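Local coordinates for Sodium/calcium exchanger regulatory protein 1 (Loligo pealei, PDB 3PPT), which binds fatty acids such as palmitoleate in its beta-barrel, also binds phosphoinositides, and, when phosphorylated, stimulates the squid nerve sodium/calcium exchanger, at residues 37-42 against 52-57. Residues are numbered along the deposited sequence; the frame is centred on the assembly and turned at random.
With PAM (palmitoleic acid), chain B.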
ATOM      1  N   THR A  37      -9.575   9.460  -0.941  1.00 12.74           N
ATOM      2  CA  THR A  37      -9.069   9.229  -2.289  1.00 13.43           C
ATOM      3  C   THR A  37      -7.559   9.430  -2.242  1.00 12.14           C
ATOM      4  O   THR A  37      -7.043  10.457  -2.667  1.00 13.11           O
ATOM      5  CB  THR A  37      -9.705  10.195  -3.311  1.00 16.33           C
ATOM      6  OG1 THR A  37     -11.130  10.160  -3.167  1.00 19.01           O
ATOM      7  CG2 THR A  37      -9.327   9.796  -4.736  1.00 17.22           C
ATOM      8  N   PRO A  38      -6.838   8.437  -1.720  0.57 10.47           N
ATOM      9  CA  PRO A  38      -5.402   8.624  -1.503  0.57 10.15           C
ATOM     10  C   PRO A  38      -4.590   8.718  -2.779  0.57  9.35           C
ATOM     11  O   PRO A  38      -4.965   8.187  -3.836  0.57 10.62           O
ATOM     12  CB  PRO A  38      -4.997   7.355  -0.753  0.57  9.53           C
ATOM     13  CG  PRO A  38      -6.039   6.349  -1.139  0.57 10.17           C
ATOM     14  CD  PRO A  38      -7.306   7.128  -1.234  0.57 10.82           C
ATOM     15  N   THR A  39      -3.455   9.391  -2.661  1.00  9.50           N
ATOM     16  CA  THR A  39      -2.425   9.314  -3.680  1.00  9.79           C
ATOM     17  C   THR A  39      -1.268   8.484  -3.142  1.00 10.05           C
ATOM     18  O   THR A  39      -1.009   8.462  -1.932  1.00 11.01           O
ATOM     19  CB  THR A  39      -1.882  10.685  -4.080  1.00 11.28           C
ATOM     20  OG1 THR A  39      -1.248  11.302  -2.952  1.00 12.74           O
ATOM     21  CG2 THR A  39      -3.014  11.561  -4.620  1.00 11.55           C
ATOM     22  N   GLN A  40      -0.558   7.828  -4.049  1.00  9.78           N
ATOM     23  CA  GLN A  40       0.716   7.203  -3.720  1.00 10.36           C
ATOM     24  C   GLN A  40       1.778   7.779  -4.633  1.00 10.85           C
ATOM     25  O   GLN A  40       1.583   7.876  -5.855  1.00 12.01           O
ATOM     26  CB  GLN A  40       0.668   5.685  -3.870  1.00 10.19           C
ATOM     27  CG  GLN A  40      -0.173   5.008  -2.791  1.00 10.61           C
ATOM     28  CD  GLN A  40      -0.064   3.491  -2.819  1.00 10.53           C
ATOM     29  OE1 GLN A  40       0.967   2.944  -3.224  1.00 11.06           O
ATOM     30  NE2 GLN A  40      -1.117   2.801  -2.370  1.00 12.15           N
ATOM     31  N   GLU A  41       2.906   8.143  -4.042  0.61 11.06           N
ATOM     32  CA  GLU A  41       4.054   8.591  -4.803  0.61 11.31           C
ATOM     33  C   GLU A  41       5.196   7.653  -4.518  0.61 11.52           C
ATOM     34  O   GLU A  41       5.616   7.495  -3.368  0.61 11.82           O
ATOM     35  CB  GLU A  41       4.400  10.012  -4.423  0.61 13.00           C
ATOM     36  CG  GLU A  41       3.394  10.965  -4.987  0.61 13.84           C
ATOM     37  CD  GLU A  41       3.538  12.346  -4.432  0.61 14.74           C
ATOM     38  OE1 GLU A  41       3.170  12.526  -3.254  0.61 15.41           O
ATOM     39  OE2 GLU A  41       4.011  13.243  -5.172  0.61 14.94           O
ATOM     40  N   ILE A  42       5.670   7.010  -5.576  1.00 11.81           N
ATOM     41  CA  ILE A  42       6.645   5.946  -5.450  1.00 12.11           C
ATOM     42  C   ILE A  42       7.910   6.374  -6.172  1.00 12.61           C
ATOM     43  O   ILE A  42       7.867   6.801  -7.333  1.00 13.59           O
ATOM     44  CB  ILE A  42       6.077   4.643  -6.064  1.00 12.02           C
ATOM     45  CG1 ILE A  42       4.795   4.234  -5.317  1.00 12.29           C
ATOM     46  CG2 ILE A  42       7.126   3.525  -6.085  1.00 12.70           C
ATOM     47  CD1 ILE A  42       4.122   2.987  -5.859  1.00 13.22           C
ATOM     48  N   LYS A  52       5.102   7.302  -0.495  1.00 10.30           N
ATOM     49  CA  LYS A  52       4.330   8.254   0.296  1.00 10.45           C
ATOM     50  C   LYS A  52       2.863   8.092  -0.059  1.00  9.50           C
ATOM     51  O   LYS A  52       2.479   8.238  -1.222  1.00 10.39           O
ATOM     52  CB  LYS A  52       4.779   9.699   0.022  1.00 11.85           C
ATOM     53  CG  LYS A  52       3.940  10.730   0.784  1.00 12.82           C
ATOM     54  CD  LYS A  52       4.272  12.177   0.411  1.00 15.46           C
ATOM     55  CE  LYS A  52       5.666  12.570   0.814  1.00 18.70           C
ATOM     56  NZ  LYS A  52       5.823  12.655   2.288  1.00 20.84           N
ATOM     57  N   THR A  53       2.042   7.787   0.943  1.00  9.66           N
ATOM     58  CA  THR A  53       0.601   7.660   0.733  1.00 10.15           C
ATOM     59  C   THR A  53      -0.071   8.799   1.465  1.00  9.98           C
ATOM     60  O   THR A  53       0.086   8.923   2.678  1.00 11.08           O
ATOM     61  CB  THR A  53       0.046   6.314   1.254  1.00 10.40           C
ATOM     62  OG1 THR A  53       0.804   5.236   0.679  1.00 10.69           O
ATOM     63  CG2 THR A  53      -1.418   6.160   0.872  1.00 11.21           C
ATOM     64  N   SER A  54      -0.798   9.632   0.723  1.00  8.84           N
ATOM     65  CA  SER A  54      -1.339  10.884   1.266  1.00 10.20           C
ATOM     66  C   SER A  54      -2.857  10.926   1.207  1.00  9.20           C
ATOM     67  O   SER A  54      -3.453  10.525   0.209  1.00 10.04           O
ATOM     68  CB  SER A  54      -0.804  12.080   0.463  1.00 12.09           C
ATOM     69  OG  SER A  54       0.616  12.144   0.426  1.00 13.96           O
ATOM     70  N   THR A  55      -3.474  11.430   2.274  1.00 10.08           N
ATOM     71  CA  THR A  55      -4.899  11.745   2.305  1.00  9.71           C
ATOM     72  C   THR A  55      -5.063  13.091   3.008  1.00 10.54           C
ATOM     73  O   THR A  55      -4.090  13.665   3.480  1.00 10.27           O
ATOM     74  CB  THR A  55      -5.707  10.697   3.106  1.00 10.38           C
ATOM     75  OG1 THR A  55      -5.332  10.767   4.490  1.00 10.69           O
ATOM     76  CG2 THR A  55      -5.492   9.276   2.570  1.00 11.83           C
ATOM     77  N   THR A  56      -6.299  13.560   3.138  1.00 10.40           N
ATOM     78  CA  THR A  56      -6.525  14.833   3.814  1.00 11.29           C
ATOM     79  C   THR A  56      -6.302  14.766   5.322  1.00 10.23           C
ATOM     80  O   THR A  56      -6.166  15.810   5.959  1.00 11.67           O
ATOM     81  CB  THR A  56      -7.939  15.370   3.568  1.00 12.76           C
ATOM     82  OG1 THR A  56      -8.905  14.467   4.120  1.00 14.64           O
ATOM     83  CG2 THR A  56      -8.204  15.571   2.090  1.00 13.96           C
ATOM     84  N   PHE A  57      -6.284  13.556   5.887  1.00  9.89           N
ATOM     85  CA  PHE A  57      -6.245  13.385   7.343  1.00 10.54           C
ATOM     86  C   PHE A  57      -5.002  12.661   7.852  1.00 11.43           C
ATOM     87  O   PHE A  57      -4.730  12.701   9.044  1.00 13.11           O
ATOM     88  CB  PHE A  57      -7.504  12.659   7.840  1.00 12.01           C
ATOM     89  CG  PHE A  57      -7.693  11.298   7.236  1.00 12.48           C
ATOM     90  CD1 PHE A  57      -7.166  10.164   7.844  1.00 14.24           C
ATOM     91  CD2 PHE A  57      -8.386  11.154   6.045  1.00 13.96           C
ATOM     92  CE1 PHE A  57      -7.334   8.907   7.270  1.00 15.12           C
ATOM     93  CE2 PHE A  57      -8.550   9.915   5.468  1.00 15.77           C
ATOM     94  CZ  PHE A  57      -8.024   8.785   6.078  1.00 15.94           C
TER
HETATM   95  C1  PAM B 500      -4.012   2.111   0.083  0.84 11.82           C
HETATM   96  O1  PAM B 500      -2.823   2.503  -0.031  0.84 12.15           O
HETATM   97  O2  PAM B 500      -4.872   2.365  -0.793  0.84 11.73           O
HETATM   98  C2  PAM B 500      -4.442   1.305   1.298  0.84 13.31           C
HETATM   99  C3  PAM B 500      -3.407   1.274   2.413  0.84 14.01           C
HETATM  100  C4  PAM B 500      -3.933   0.504   3.622  0.84 14.65           C
HETATM  101  C5  PAM B 500      -2.951   0.611   4.788  0.84 14.94           C
HETATM  102  C6  PAM B 500      -3.366  -0.155   6.040  0.84 15.25           C
HETATM  103  C7  PAM B 500      -4.738   0.261   6.554  1.00 16.75           C
HETATM  104  C8  PAM B 500      -4.759   1.734   6.941  1.00 18.51           C
HETATM  105  C9  PAM B 500      -6.139   2.120   7.409  1.00 19.64           C
HETATM  106  C10 PAM B 500      -6.431   3.365   7.793  0.84 20.46           C
HETATM  107  C11 PAM B 500      -5.410   4.476   7.781  0.84 22.76           C
HETATM  108  C12 PAM B 500      -5.891   5.588   6.861  0.84 24.76           C
HETATM  109  C13 PAM B 500      -5.112   5.623   5.556  0.84 26.38           C
HETATM  110  C14 PAM B 500      -3.710   6.173   5.780  0.84 26.53           C
HETATM  111  C15 PAM B 500      -2.986   6.314   4.449  0.84 26.10           C
HETATM  112  C16 PAM B 500      -2.208   7.606   4.386  0.84 25.12           C
HETATM  113  O   HOH W   1      -8.192  11.795   0.823  1.00  9.07           O
HETATM  114  O   HOH W   2       1.326  10.846  -1.957  1.00 12.99           O
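Gln40 sets CG anti to its own carbonyl carbon (chi1 -71°) and then runs extended, sending its amide into the barrel, while Thr53 sets OG1 beside the backbone N (chi1 -53°) and so CG2 anti to it. The two lie side by side as a non-hydrogen-bonded pair in the antiparallel hairpin of strands 39-45 and 48-54, Gln40 CG resting 3.6 Å from Thr53 OG1. Gln40 is long enough to bring NE2 to 2.9 Å from O1 of the palmitoleate carboxylate; with OE1 held by Arg105, NE2 also makes a weak hydrogen bond to Tyr127 OH. Thr53, short and branched, suits the lipid's other end: its backbone O comes closest, 3.1 Å from C16, with CG2 beside it. An alanine at Gln40 would lose the amide and would probably weaken the polar surroundings of the carboxylate and the seating of Arg105. On the outer face, Thr39 and Ser54 form a hydrogen-bonded pair, Ser54 N reaching Thr39 O at 2.9 Å; their small hydroxyls share a water with Glu41 OE1 and Lys52 O. The longer Glu41 and Lys52, the next such pair, lie side by side there, Lys52 bending away to a salt bridge with Asp61. The chemistry is thus divided by face: outward hydroxyls and charged chains joined by one water, inward a lipid pocket whose carboxylate is hydrogen-bonded by Arg125 and Tyr127, where Arg125 would probably favour the ionised form.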